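Local coordinates for protein 6-phosphogluconate dehydrogenase NAD-binding (Dyadobacter fermentans, PDB 4GBJ) that probably works as an NAD(P)-dependent oxidoreductase of the 6-phosphogluconate and 3-hydroxyisobutyrate dehydrogenase family, pairing a Rossmann-type nucleotide-binding domain with a helical domain, at residues K7-G12 / I64-L69; A55-P61 / E82-L87; Y118-F124 / N136-N142; I245-L249 / A262-R266. All blocks are in the same frame, centred on the assembly; numbering follows the deposited sequence.

How the contacts relate
Contacts 1, 2 and 3 belong to the N-terminal Rossmann-type domain, whereas contact 4 joins two helices of the C-terminal helical domain. Contact 1 pairs neighbouring parallel strands of the sheet; contact 2, centred about 11 Å away, covers one face of those strands and touches them through A58, I59, A55 and L87. Their segments alternate along the chain. Contact 3 comes later, in the same sheet, its centre about 14 Å from that of contact 1, where the strand direction reverses. Contact 4 comes last, about 22 Å from contact 3 and about 35 Å from contact 2 between centres. Contacts 3 and 4 both touch the second subunit, so each domain contributes to the dimer interface.

Contact 1 (K7-G12 / I64-L69); sequences KIAFLG and IVFSVL
Strands 8-11 and 64-67 lie side by side in a parallel sheet, their axes 4.5 Å apart at closest approach and 18° from exactly parallel. A9 is opposite V65, F10 opposite F66 and L11 opposite S67. The ladder runs A9 N to I64 O (2.8 Å), F66 N to A9 O (2.8 Å), L11 N to F66 O (2.8 Å) and V68 N to L11 O (3.0 Å); before it, a water links K7 O (3.1 Å) to I64 N (2.8 Å). On one face F10 (chi1 t) and F66 (chi1 m) set their rings nearly parallel (10°) but slid apart, centroids 5.8 Å distant, barely overlapping. Instead F10 CD1 rests on F66 CB (3.7 Å), while I8 (m,t) meets F66 CD2 through CG2 (3.7 Å) and the CB of I64 (m,t) through CG1 (4.3 Å). The other face carries small or branched groups: V65 (chi1 p) sends CG2 to A9 CB (3.7 Å) and to CD1 of L11 (m,t; 3.6 Å). G12, at phi 100° and psi 110°, must lack a side chain, since a CB would strike V68 O. It is the first glycine of a GxGxxG pattern, consistent with a dinucleotide-binding Rossmann fold. Strand 31-34 pairs with the far edge of strand 8-11; helix 143-153 covers I64 and F66, while helix 72-78 packs on L11 and L69.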
loop_
_atom_site.group_PDB
_atom_site.type_symbol
_atom_site.label_atom_id
_atom_site.label_comp_id
_atom_site.label_asym_id
_atom_site.label_seq_id
_atom_site.Cartn_x
_atom_site.Cartn_y
_atom_site.Cartn_z
ATOM N N LYS B 7 6.377 -41.315 5.053
ATOM C CA LYS B 7 6.023 -40.716 6.341
ATOM C C LYS B 7 5.041 -39.547 6.130
ATOM O O LYS B 7 3.878 -39.683 6.519
ATOM C CB LYS B 7 7.288 -40.243 7.086
ATOM C CG LYS B 7 7.061 -39.385 8.326
ATOM C CD LYS B 7 8.209 -38.388 8.499
ATOM C CE LYS B 7 8.222 -37.748 9.864
ATOM N NZ LYS B 7 8.906 -38.611 10.873
ATOM N N ILE B 8 5.515 -38.391 5.586
ATOM C CA ILE B 8 4.662 -37.204 5.383
ATOM C C ILE B 8 3.945 -37.303 4.034
ATOM O O ILE B 8 4.613 -37.451 2.999
ATOM C CB ILE B 8 5.487 -35.871 5.498
ATOM C CG1 ILE B 8 5.884 -35.604 6.967
ATOM C CG2 ILE B 8 4.667 -34.638 4.981
ATOM C CD1 ILE B 8 6.946 -34.598 7.115
ATOM N N ALA B 9 2.600 -37.230 4.019
ATOM C CA ALA B 9 1.892 -37.221 2.721
ATOM C C ALA B 9 1.849 -35.781 2.188
ATOM O O ALA B 9 1.696 -34.845 2.958
ATOM C CB ALA B 9 0.489 -37.787 2.844
ATOM N N PHE B 10 2.015 -35.610 0.893
ATOM C CA PHE B 10 2.041 -34.305 0.257
ATOM C C PHE B 10 1.183 -34.353 -0.981
ATOM O O PHE B 10 1.562 -34.953 -1.981
ATOM C CB PHE B 10 3.485 -33.900 -0.087
ATOM C CG PHE B 10 3.667 -32.410 -0.144
ATOM C CD1 PHE B 10 4.246 -31.728 0.912
ATOM C CD2 PHE B 10 3.252 -31.688 -1.252
ATOM C CE1 PHE B 10 4.423 -30.345 0.855
ATOM C CE2 PHE B 10 3.422 -30.301 -1.305
ATOM C CZ PHE B 10 4.014 -29.638 -0.257
ATOM N N LEU B 11 0.038 -33.705 -0.923
ATOM C CA LEU B 11 -0.953 -33.718 -1.990
ATOM C C LEU B 11 -1.040 -32.366 -2.716
ATOM O O LEU B 11 -1.374 -31.369 -2.100
ATOM C CB LEU B 11 -2.303 -34.080 -1.379
ATOM C CG LEU B 11 -2.338 -35.346 -0.505
ATOM C CD1 LEU B 11 -3.728 -35.581 0.037
ATOM C CD2 LEU B 11 -1.928 -36.565 -1.289
ATOM N N GLY B 12 -0.757 -32.354 -4.017
ATOM C CA GLY B 12 -0.808 -31.145 -4.828
ATOM C C GLY B 12 0.585 -30.589 -5.016
ATOM O O GLY B 12 1.171 -30.072 -4.064
ATOM N N ILE B 64 0.950 -37.161 9.059
ATOM C CA ILE B 64 0.845 -35.776 8.615
ATOM C C ILE B 64 0.563 -35.746 7.127
ATOM O O ILE B 64 1.208 -36.461 6.370
ATOM C CB ILE B 64 2.149 -34.994 8.925
ATOM C CG1 ILE B 64 2.368 -34.859 10.442
ATOM C CG2 ILE B 64 2.136 -33.602 8.267
ATOM C CD1 ILE B 64 3.836 -34.757 10.827
ATOM N N VAL B 65 -0.370 -34.902 6.690
ATOM C CA VAL B 65 -0.616 -34.737 5.262
ATOM C C VAL B 65 -0.625 -33.233 4.965
ATOM O O VAL B 65 -1.261 -32.485 5.667
ATOM C CB VAL B 65 -1.892 -35.446 4.739
ATOM C CG1 VAL B 65 -3.142 -35.050 5.547
ATOM C CG2 VAL B 65 -2.093 -35.123 3.253
ATOM N N PHE B 66 0.130 -32.805 3.986
ATOM C CA PHE B 66 0.105 -31.422 3.508
ATOM C C PHE B 66 -0.709 -31.398 2.243
ATOM O O PHE B 66 -0.587 -32.336 1.470
ATOM C CB PHE B 66 1.511 -30.900 3.200
ATOM C CG PHE B 66 2.340 -30.489 4.392
ATOM C CD1 PHE B 66 2.584 -29.156 4.657
ATOM C CD2 PHE B 66 2.874 -31.438 5.253
ATOM C CE1 PHE B 66 3.311 -28.771 5.775
ATOM C CE2 PHE B 66 3.621 -31.048 6.362
ATOM C CZ PHE B 66 3.817 -29.717 6.627
ATOM N N SER B 67 -1.488 -30.332 1.994
ATOM C CA SER B 67 -2.150 -30.163 0.710
ATOM C C SER B 67 -2.000 -28.742 0.228
ATOM O O SER B 67 -2.014 -27.780 1.015
ATOM C CB SER B 67 -3.626 -30.545 0.772
ATOM O OG SER B 67 -4.394 -29.636 1.547
ATOM N N VAL B 68 -1.845 -28.599 -1.075
ATOM C CA VAL B 68 -1.798 -27.266 -1.667
ATOM C C VAL B 68 -2.447 -27.425 -3.013
ATOM O O VAL B 68 -1.946 -28.163 -3.874
ATOM C CB VAL B 68 -0.406 -26.607 -1.677
ATOM C CG1 VAL B 68 0.605 -27.397 -2.452
ATOM C CG2 VAL B 68 -0.492 -25.180 -2.214
ATOM N N LEU B 69 -3.681 -26.895 -3.109
ATOM C CA LEU B 69 -4.530 -27.042 -4.274
ATOM C C LEU B 69 -5.083 -25.696 -4.692
ATOM O O LEU B 69 -4.883 -24.706 -3.996
ATOM C CB LEU B 69 -5.628 -28.051 -3.958
ATOM C CG LEU B 69 -5.111 -29.448 -3.529
ATOM C CD1 LEU B 69 -6.205 -30.275 -2.923
ATOM C CD2 LEU B 69 -4.545 -30.226 -4.704
HETATM O O HOH W 1 3.387 -38.415 9.354
#

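Contact 2 (A55-P61 / E82-L87)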
loop_
_atom_site.group_PDB
_atom_site.type_symbol
_atom_site.label_atom_id
_atom_site.label_comp_id
_atom_site.label_asym_id
_atom_site.label_seq_id
_atom_site.Cartn_x
_atom_site.Cartn_y
_atom_site.Cartn_z
ATOM N N ALA B 55 -4.647 -40.500 -4.102
ATOM C CA ALA B 55 -4.341 -39.726 -2.898
ATOM C C ALA B 55 -4.517 -40.507 -1.566
ATOM O O ALA B 55 -3.712 -40.324 -0.647
ATOM C CB ALA B 55 -5.185 -38.463 -2.856
ATOM N N ILE B 56 -5.520 -41.380 -1.462
ATOM C CA ILE B 56 -5.753 -42.112 -0.206
ATOM C C ILE B 56 -4.586 -43.095 0.143
ATOM O O ILE B 56 -4.346 -43.371 1.321
ATOM C CB ILE B 56 -7.117 -42.845 -0.245
ATOM C CG1 ILE B 56 -7.577 -43.208 1.189
ATOM C CG2 ILE B 56 -7.046 -44.085 -1.136
ATOM C CD1 ILE B 56 -9.041 -43.426 1.324
ATOM N N ASP B 57 -3.875 -43.613 -0.883
ATOM C CA ASP B 57 -2.736 -44.518 -0.711
ATOM C C ASP B 57 -1.533 -43.803 -0.080
ATOM O O ASP B 57 -0.630 -44.464 0.416
ATOM C CB ASP B 57 -2.326 -45.115 -2.066
ATOM C CG ASP B 57 -3.394 -45.935 -2.789
ATOM O OD1 ASP B 57 -4.267 -46.535 -2.096
ATOM O OD2 ASP B 57 -3.313 -46.046 -4.043
ATOM N N ALA B 58 -1.515 -42.459 -0.108
ATOM C CA ALA B 58 -0.456 -41.614 0.450
ATOM C C ALA B 58 -0.640 -41.387 1.973
ATOM O O ALA B 58 0.329 -41.072 2.665
ATOM C CB ALA B 58 -0.474 -40.262 -0.261
ATOM N N ILE B 59 -1.878 -41.540 2.474
ATOM C CA ILE B 59 -2.238 -41.240 3.868
ATOM C C ILE B 59 -1.866 -42.348 4.825
ATOM O O ILE B 59 -2.127 -43.503 4.553
ATOM C CB ILE B 59 -3.766 -40.935 4.003
ATOM C CG1 ILE B 59 -4.187 -39.798 3.058
ATOM C CG2 ILE B 59 -4.119 -40.567 5.445
ATOM C CD1 ILE B 59 -3.562 -38.484 3.346
ATOM N N THR B 60 -1.287 -41.967 5.968
ATOM C CA THR B 60 -0.940 -42.864 7.060
ATOM C C THR B 60 -1.845 -42.535 8.249
ATOM O O THR B 60 -1.795 -41.394 8.713
ATOM C CB THR B 60 0.552 -42.692 7.466
ATOM O OG1 THR B 60 1.389 -43.050 6.373
ATOM C CG2 THR B 60 0.940 -43.567 8.667
ATOM N N PRO B 61 -2.594 -43.503 8.815
ATOM C CA PRO B 61 -3.371 -43.218 10.040
ATOM C C PRO B 61 -2.499 -42.547 11.112
ATOM O O PRO B 61 -1.385 -42.995 11.331
ATOM C CB PRO B 61 -3.814 -44.617 10.489
ATOM C CG PRO B 61 -3.896 -45.371 9.244
ATOM C CD PRO B 61 -2.781 -44.904 8.393
ATOM N N GLU B 82 -14.007 -40.516 3.606
ATOM C CA GLU B 82 -13.241 -41.759 3.613
ATOM C C GLU B 82 -11.733 -41.485 3.653
ATOM O O GLU B 82 -11.019 -42.221 4.320
ATOM C CB GLU B 82 -13.613 -42.681 2.433
ATOM C CG GLU B 82 -13.119 -42.221 1.073
ATOM C CD GLU B 82 -13.993 -42.674 -0.085
ATOM O OE1 GLU B 82 -14.604 -41.802 -0.749
ATOM O OE2 GLU B 82 -14.106 -43.904 -0.296
ATOM N N LEU B 83 -11.259 -40.398 3.044
ATOM C CA LEU B 83 -9.855 -40.056 3.101
ATOM C C LEU B 83 -9.502 -39.515 4.502
ATOM O O LEU B 83 -8.522 -39.972 5.099
ATOM C CB LEU B 83 -9.470 -39.065 2.004
ATOM C CG LEU B 83 -7.956 -38.761 1.957
ATOM C CD1 LEU B 83 -7.492 -38.484 0.531
ATOM C CD2 LEU B 83 -7.589 -37.551 2.813
ATOM N N VAL B 84 -10.327 -38.611 5.043
ATOM C CA VAL B 84 -10.144 -38.028 6.387
ATOM C C VAL B 84 -10.228 -39.159 7.466
ATOM O O VAL B 84 -9.515 -39.155 8.475
ATOM C CB VAL B 84 -11.217 -36.921 6.642
ATOM C CG1 VAL B 84 -11.117 -36.345 8.046
ATOM C CG2 VAL B 84 -11.115 -35.791 5.615
ATOM N N GLU B 85 -11.111 -40.088 7.261
ATOM C CA GLU B 85 -11.238 -41.230 8.160
ATOM C C GLU B 85 -9.949 -42.066 8.159
ATOM O O GLU B 85 -9.526 -42.523 9.231
ATOM C CB GLU B 85 -12.419 -42.092 7.763
ATOM C CG GLU B 85 -12.489 -43.340 8.620
ATOM C CD GLU B 85 -13.759 -44.160 8.519
ATOM O OE1 GLU B 85 -14.408 -44.164 7.448
ATOM O OE2 GLU B 85 -14.066 -44.851 9.512
ATOM N N LYS B 86 -9.303 -42.241 6.988
ATOM C CA LYS B 86 -8.046 -42.980 6.979
ATOM C C LYS B 86 -6.991 -42.179 7.761
ATOM O O LYS B 86 -6.326 -42.750 8.591
ATOM C CB LYS B 86 -7.583 -43.276 5.573
ATOM C CG LYS B 86 -6.431 -44.253 5.551
ATOM C CD LYS B 86 -6.081 -44.607 4.156
ATOM C CE LYS B 86 -4.939 -45.572 4.104
ATOM N NZ LYS B 86 -4.536 -45.830 2.706
ATOM N N LEU B 87 -6.886 -40.865 7.544
ATOM C CA LEU B 87 -5.978 -39.971 8.323
ATOM C C LEU B 87 -6.183 -40.198 9.847
ATOM O O LEU B 87 -5.218 -40.292 10.587
ATOM C CB LEU B 87 -6.231 -38.510 7.954
ATOM C CG LEU B 87 -5.341 -37.489 8.632
ATOM C CD1 LEU B 87 -3.858 -37.785 8.383
ATOM C CD2 LEU B 87 -5.710 -36.099 8.193
#
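Residues A55-A58 turn through helical phi/psi values without regular helical bonding, closed by A58 N to A55 O (3.1 Å) and I59 N to I56 O (3.3 Å), after which the chain extends through I59-P61. Facing it is nearly the whole of the short helix 81-87, bonded K86 N to E82 O (3.2 Å) and L87 N to L83 O (3.1 Å). The backbones come closest at P61 and L87, whose CA atoms are 4.5 Å apart; there P61 CA makes CH...O contacts with K86 O (3.3 Å) and L87 O (3.5 Å). In this Rossmann-type domain the loop leads into strand 64-67, and the helix packs beside it over the sheet. I59 is the central apolar residue: with chi angles m,m it places CG1 4.1 Å from L83 CG and CG2 3.9 Å from L87 CB, while also touching A9 and V65 of the sheet. A55 CB adds a contact to L83 CD1 at 4.1 Å; the small methyl of A55 fits where L83, L11 and W34 converge. K86, all-trans, suits the partly exposed border because its long methylene chain lies along I56, CD to CG1 3.6 Å, before NZ donates a 2.8 Å hydrogen bond to I56 O.

Contact 3 (Y118-F124 / N136-N142); sequences YVGAPIF and NICLSGN
F124, C138 and N136 lose the most surface where strand 117-124 meets strand 136-139 in antiparallel fashion; the axes of 118-120 and 136-139 approach to 7.1 Å with 133° between directions. F124 and N136 (chi1 m) form a hydrogen-bonded pair, F124 N to N136 O 2.8 Å and N136 N to F124 O 3.0 Å, with both side chains on one face. A water also bridges F124 O (2.8 Å) and the amide N136 ND2 (2.7 Å). F124 (chi1 m) sends its ring obliquely back towards C138 so that CE2 lies 3.6 Å from C138 SG; the sulfur, from chi1 m, sits 4.4 Å from the ring centroid and obliquely, a compact sulfur-aromatic contact. I123 opposes I137 as a non-hydrogen-bonded pair (CA-CA 4.6 Å). P122, with no NH to offer, interrupts the ladder; C138 N bonds only weakly to P122 O (3.3 Å). Pairing returns at G120, whose N reaches S140 O at 2.8 Å while S140 N reaches G120 O at 3.0 Å. G141, at phi 131° and psi -164°, must be glycine, since a CB would strike Y118 O. K174, the predicted catalytic lysine, bonds to I123 O and makes a cation-pi contact with F124. Here the otherwise parallel sheet reverses direction: strands 92-95 and 159-162 flank the pair, helices 143-153 and 169-197 pack on it, and M208 of the second subunit touches F124 and C138.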
loop_
_atom_site.group_PDB
_atom_site.type_symbol
_atom_site.label_atom_id
_atom_site.label_comp_id
_atom_site.label_asym_id
_atom_site.label_seq_id
_atom_site.Cartn_x
_atom_site.Cartn_y
_atom_site.Cartn_z
ATOM N N TYR B 118 -7.356 -30.466 11.567
ATOM C CA TYR B 118 -7.162 -29.620 10.419
ATOM C C TYR B 118 -6.442 -28.360 10.836
ATOM O O TYR B 118 -6.887 -27.688 11.753
ATOM C CB TYR B 118 -8.505 -29.274 9.805
ATOM C CG TYR B 118 -8.402 -28.392 8.586
ATOM C CD1 TYR B 118 -8.433 -28.936 7.309
ATOM C CD2 TYR B 118 -8.395 -27.004 8.703
ATOM C CE1 TYR B 118 -8.504 -28.131 6.186
ATOM C CE2 TYR B 118 -8.350 -26.188 7.575
ATOM C CZ TYR B 118 -8.414 -26.757 6.319
ATOM O OH TYR B 118 -8.381 -25.986 5.190
ATOM N N VAL B 119 -5.330 -28.060 10.196
ATOM C CA VAL B 119 -4.593 -26.802 10.442
ATOM C C VAL B 119 -4.669 -25.927 9.201
ATOM O O VAL B 119 -4.194 -26.345 8.151
ATOM C CB VAL B 119 -3.141 -27.078 10.835
ATOM C CG1 VAL B 119 -2.324 -25.784 10.866
ATOM C CG2 VAL B 119 -3.098 -27.757 12.199
ATOM N N GLY B 120 -5.295 -24.757 9.325
ATOM C CA GLY B 120 -5.340 -23.771 8.255
ATOM C C GLY B 120 -3.983 -23.142 8.135
ATOM O O GLY B 120 -3.440 -22.692 9.148
ATOM N N ALA B 121 -3.327 -23.297 6.978
ATOM C CA ALA B 121 -1.906 -22.892 6.863
ATOM C C ALA B 121 -1.604 -22.179 5.568
ATOM O O ALA B 121 -0.651 -22.536 4.892
ATOM C CB ALA B 121 -1.001 -24.107 7.002
ATOM N N PRO B 122 -2.366 -21.134 5.232
ATOM C CA PRO B 122 -2.108 -20.402 3.969
ATOM C C PRO B 122 -0.717 -19.801 3.924
ATOM O O PRO B 122 -0.220 -19.330 4.941
ATOM C CB PRO B 122 -3.193 -19.327 3.957
ATOM C CG PRO B 122 -3.666 -19.224 5.371
ATOM C CD PRO B 122 -3.527 -20.574 5.946
ATOM N N ILE B 123 -0.110 -19.798 2.737
ATOM C CA ILE B 123 1.259 -19.314 2.536
ATOM C C ILE B 123 1.259 -17.966 1.818
ATOM O O ILE B 123 0.517 -17.747 0.853
ATOM C CB ILE B 123 2.139 -20.382 1.801
ATOM C CG1 ILE B 123 3.635 -19.966 1.769
ATOM C CG2 ILE B 123 1.632 -20.703 0.391
ATOM C CD1 ILE B 123 4.576 -21.103 1.345
ATOM N N PHE B 124 2.163 -17.082 2.281
ATOM C CA PHE B 124 2.377 -15.754 1.743
ATOM C C PHE B 124 3.717 -15.833 1.088
ATOM O O PHE B 124 4.741 -15.561 1.716
ATOM C CB PHE B 124 2.336 -14.689 2.859
ATOM C CG PHE B 124 1.029 -14.638 3.629
ATOM C CD1 PHE B 124 0.196 -13.535 3.535
ATOM C CD2 PHE B 124 0.600 -15.727 4.386
ATOM C CE1 PHE B 124 -0.975 -13.463 4.278
ATOM C CE2 PHE B 124 -0.619 -15.703 5.050
ATOM C CZ PHE B 124 -1.368 -14.548 5.051
ATOM N N ASN B 136 6.231 -16.330 4.202
ATOM C CA ASN B 136 5.639 -16.423 5.528
ATOM C C ASN B 136 4.432 -17.330 5.522
ATOM O O ASN B 136 3.745 -17.446 4.514
ATOM C CB ASN B 136 5.244 -15.032 6.008
ATOM C CG ASN B 136 6.438 -14.124 6.220
ATOM O OD1 ASN B 136 7.154 -14.256 7.196
ATOM N ND2 ASN B 136 6.742 -13.254 5.281
ATOM N N ILE B 137 4.111 -17.893 6.668
ATOM C CA ILE B 137 2.900 -18.711 6.798
ATOM C C ILE B 137 2.098 -18.282 8.038
ATOM O O ILE B 137 2.673 -17.876 9.051
ATOM C CB ILE B 137 3.297 -20.215 6.824
ATOM C CG1 ILE B 137 2.156 -21.116 6.328
ATOM C CG2 ILE B 137 3.821 -20.662 8.194
ATOM C CD1 ILE B 137 2.603 -22.565 6.140
ATOM N N CYS B 138 0.768 -18.426 7.959
ATOM C CA CYS B 138 -0.154 -18.210 9.078
ATOM C C CYS B 138 -0.735 -19.540 9.426
ATOM O O CYS B 138 -1.125 -20.277 8.525
ATOM C CB CYS B 138 -1.249 -17.197 8.736
ATOM S SG CYS B 138 -0.639 -15.503 8.620
ATOM N N LEU B 139 -0.832 -19.845 10.713
ATOM C CA LEU B 139 -1.375 -21.123 11.167
ATOM C C LEU B 139 -2.508 -20.883 12.071
ATOM O O LEU B 139 -2.420 -20.006 12.912
ATOM C CB LEU B 139 -0.344 -21.960 11.919
ATOM C CG LEU B 139 0.983 -22.226 11.266
ATOM C CD1 LEU B 139 1.869 -22.950 12.243
ATOM C CD2 LEU B 139 0.818 -23.014 9.940
ATOM N N SER B 140 -3.547 -21.691 11.958
ATOM C CA SER B 140 -4.665 -21.653 12.896
ATOM C C SER B 140 -5.303 -23.055 12.952
ATOM O O SER B 140 -5.263 -23.831 11.976
ATOM C CB SER B 140 -5.657 -20.563 12.524
ATOM O OG SER B 140 -6.473 -20.896 11.415
ATOM N N GLY B 141 -5.848 -23.369 14.120
ATOM C CA GLY B 141 -6.382 -24.688 14.429
ATOM C C GLY B 141 -5.847 -25.174 15.745
ATOM O O GLY B 141 -5.319 -24.381 16.535
ATOM N N ASN B 142 -5.987 -26.491 15.991
ATOM C CA ASN B 142 -5.594 -27.152 17.225
ATOM C C ASN B 142 -4.105 -26.880 17.623
ATOM O O ASN B 142 -3.204 -27.033 16.806
ATOM C CB ASN B 142 -5.864 -28.642 17.097
ATOM C CG ASN B 142 -5.414 -29.444 18.277
ATOM O OD1 ASN B 142 -4.268 -29.871 18.323
ATOM N ND2 ASN B 142 -6.293 -29.660 19.255
HETATM O O HOH W 2 -7.634 -28.178 14.264
HETATM O O HOH W 3 5.667 -13.120 2.772
#

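Contact 4 (I245-L249 / A262-R266); sequences INLTL and ADIIR
Helices 238-254 and 260-274 form a helical hairpin in the all-helical C-terminal domain found in this dehydrogenase family. The two short segments run roughly antiparallel, at 148°, with axes 9.9 Å apart at closest approach and a signed crossing angle of -148°. Both keep regular helical geometry, with L249 N to I245 O and R266 N to A262 O each 2.9 Å. A262 points at the partner helix, and its small methyl leaves room for two larger groups: its CB lies 3.7 Å from I245 CD1 and 3.7 Å from L249 CD2. I245 (t,p) and L249 (m,t) are both directed into the interface. D263 starts out pointing away, as fits an exposed acid, yet its OD1 comes within 3.4 Å of L249 CD2. I264 lies on the outer side and packs against F261 of the second subunit. I265 (m,m) is buried, its CG2 3.7 Å from I245 CG1, and it also touches helix 169-197, which closes this side of the hairpin. R266 ends the segment at the solvent border. Its CA is 3.8 Å from I245 CG2, and the extended t,t,t side chain lays CD 3.5 Å from L249 CD1, so that its methylenes lie against the leucine. Near its tip, one water accepts from N246 ND2 at 2.9 Å and, weakly, from R266 NE at 3.1 Å.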
loop_
_atom_site.group_PDB
_atom_site.type_symbol
_atom_site.label_atom_id
_atom_site.label_comp_id
_atom_site.label_asym_id
_atom_site.label_seq_id
_atom_site.Cartn_x
_atom_site.Cartn_y
_atom_site.Cartn_z
ATOM N N ILE B 245 -11.096 -12.126 -4.685
ATOM C CA ILE B 245 -11.837 -11.002 -4.119
ATOM C C ILE B 245 -13.274 -11.426 -3.731
ATOM O O ILE B 245 -13.803 -10.906 -2.767
ATOM C CB ILE B 245 -11.816 -9.756 -5.027
ATOM C CG1 ILE B 245 -12.131 -8.509 -4.263
ATOM C CG2 ILE B 245 -12.742 -9.877 -6.233
ATOM C CD1 ILE B 245 -11.045 -8.103 -3.213
ATOM N N ASN B 246 -13.892 -12.321 -4.469
ATOM C CA ASN B 246 -15.215 -12.844 -4.125
ATOM C C ASN B 246 -15.192 -13.651 -2.844
ATOM O O ASN B 246 -16.167 -13.554 -2.082
ATOM C CB ASN B 246 -15.817 -13.670 -5.238
ATOM C CG ASN B 246 -16.385 -12.820 -6.370
ATOM O OD1 ASN B 246 -16.752 -11.662 -6.203
ATOM N ND2 ASN B 246 -16.460 -13.354 -7.566
ATOM N N LEU B 247 -14.074 -14.391 -2.541
ATOM C CA LEU B 247 -13.949 -15.102 -1.251
ATOM C C LEU B 247 -13.928 -14.058 -0.121
ATOM O O LEU B 247 -14.549 -14.242 0.905
ATOM C CB LEU B 247 -12.667 -15.951 -1.190
ATOM C CG LEU B 247 -12.533 -17.187 -2.104
ATOM C CD1 LEU B 247 -11.252 -17.867 -1.853
ATOM C CD2 LEU B 247 -13.667 -18.182 -1.886
ATOM N N THR B 248 -13.191 -12.958 -0.321
ATOM C CA THR B 248 -13.105 -11.873 0.653
ATOM C C THR B 248 -14.478 -11.237 0.887
ATOM O O THR B 248 -14.871 -10.995 2.039
ATOM C CB THR B 248 -12.079 -10.870 0.168
ATOM O OG1 THR B 248 -10.829 -11.553 0.086
ATOM C CG2 THR B 248 -12.008 -9.615 1.053
ATOM N N LEU B 249 -15.173 -10.905 -0.185
ATOM C CA LEU B 249 -16.493 -10.296 -0.062
ATOM C C LEU B 249 -17.472 -11.218 0.648
ATOM O O LEU B 249 -18.239 -10.741 1.483
ATOM C CB LEU B 249 -17.037 -9.886 -1.415
ATOM C CG LEU B 249 -16.321 -8.690 -2.039
ATOM C CD1 LEU B 249 -16.552 -8.639 -3.574
ATOM C CD2 LEU B 249 -16.791 -7.379 -1.372
ATOM N N ALA B 262 -13.058 -3.386 -1.881
ATOM C CA ALA B 262 -13.157 -4.707 -2.541
ATOM C C ALA B 262 -14.246 -4.731 -3.660
ATOM O O ALA B 262 -14.077 -5.423 -4.663
ATOM C CB ALA B 262 -13.398 -5.804 -1.515
ATOM N N ASP B 263 -15.330 -3.937 -3.521
ATOM C CA ASP B 263 -16.382 -3.824 -4.549
ATOM C C ASP B 263 -15.801 -3.292 -5.864
ATOM O O ASP B 263 -16.063 -3.847 -6.927
ATOM C CB ASP B 263 -17.498 -2.892 -4.094
ATOM C CG ASP B 263 -18.208 -3.277 -2.800
ATOM O OD1 ASP B 263 -18.092 -4.450 -2.373
ATOM O OD2 ASP B 263 -18.914 -2.441 -2.254
ATOM N N ILE B 264 -14.942 -2.262 -5.750
ATOM C CA ILE B 264 -14.233 -1.634 -6.867
ATOM C C ILE B 264 -13.316 -2.658 -7.515
ATOM O O ILE B 264 -13.396 -2.803 -8.701
ATOM C CB ILE B 264 -13.450 -0.395 -6.435
ATOM C CG1 ILE B 264 -14.368 0.716 -5.837
ATOM C CG2 ILE B 264 -12.584 0.176 -7.572
ATOM C CD1 ILE B 264 -15.209 1.283 -6.597
ATOM N N ILE B 265 -12.540 -3.427 -6.734
ATOM C CA ILE B 265 -11.631 -4.454 -7.245
ATOM C C ILE B 265 -12.407 -5.508 -7.998
ATOM O O ILE B 265 -12.042 -5.864 -9.126
ATOM C CB ILE B 265 -10.826 -5.060 -6.074
ATOM C CG1 ILE B 265 -9.820 -4.032 -5.474
ATOM C CG2 ILE B 265 -10.145 -6.330 -6.428
ATOM C CD1 ILE B 265 -8.811 -3.520 -6.375
ATOM N N ARG B 266 -13.502 -5.989 -7.399
ATOM C CA ARG B 266 -14.359 -6.946 -8.082
ATOM C C ARG B 266 -14.800 -6.425 -9.458
ATOM O O ARG B 266 -14.698 -7.163 -10.435
ATOM C CB ARG B 266 -15.593 -7.284 -7.236
ATOM C CG ARG B 266 -16.604 -8.199 -7.918
ATOM C CD ARG B 266 -17.662 -8.627 -6.906
ATOM N NE ARG B 266 -18.804 -9.264 -7.557
ATOM C CZ ARG B 266 -19.760 -8.633 -8.230
ATOM N NH1 ARG B 266 -19.722 -7.308 -8.379
ATOM N NH2 ARG B 266 -20.743 -9.318 -8.788
HETATM O O HOH W 4 -18.469 -11.984 -9.064
#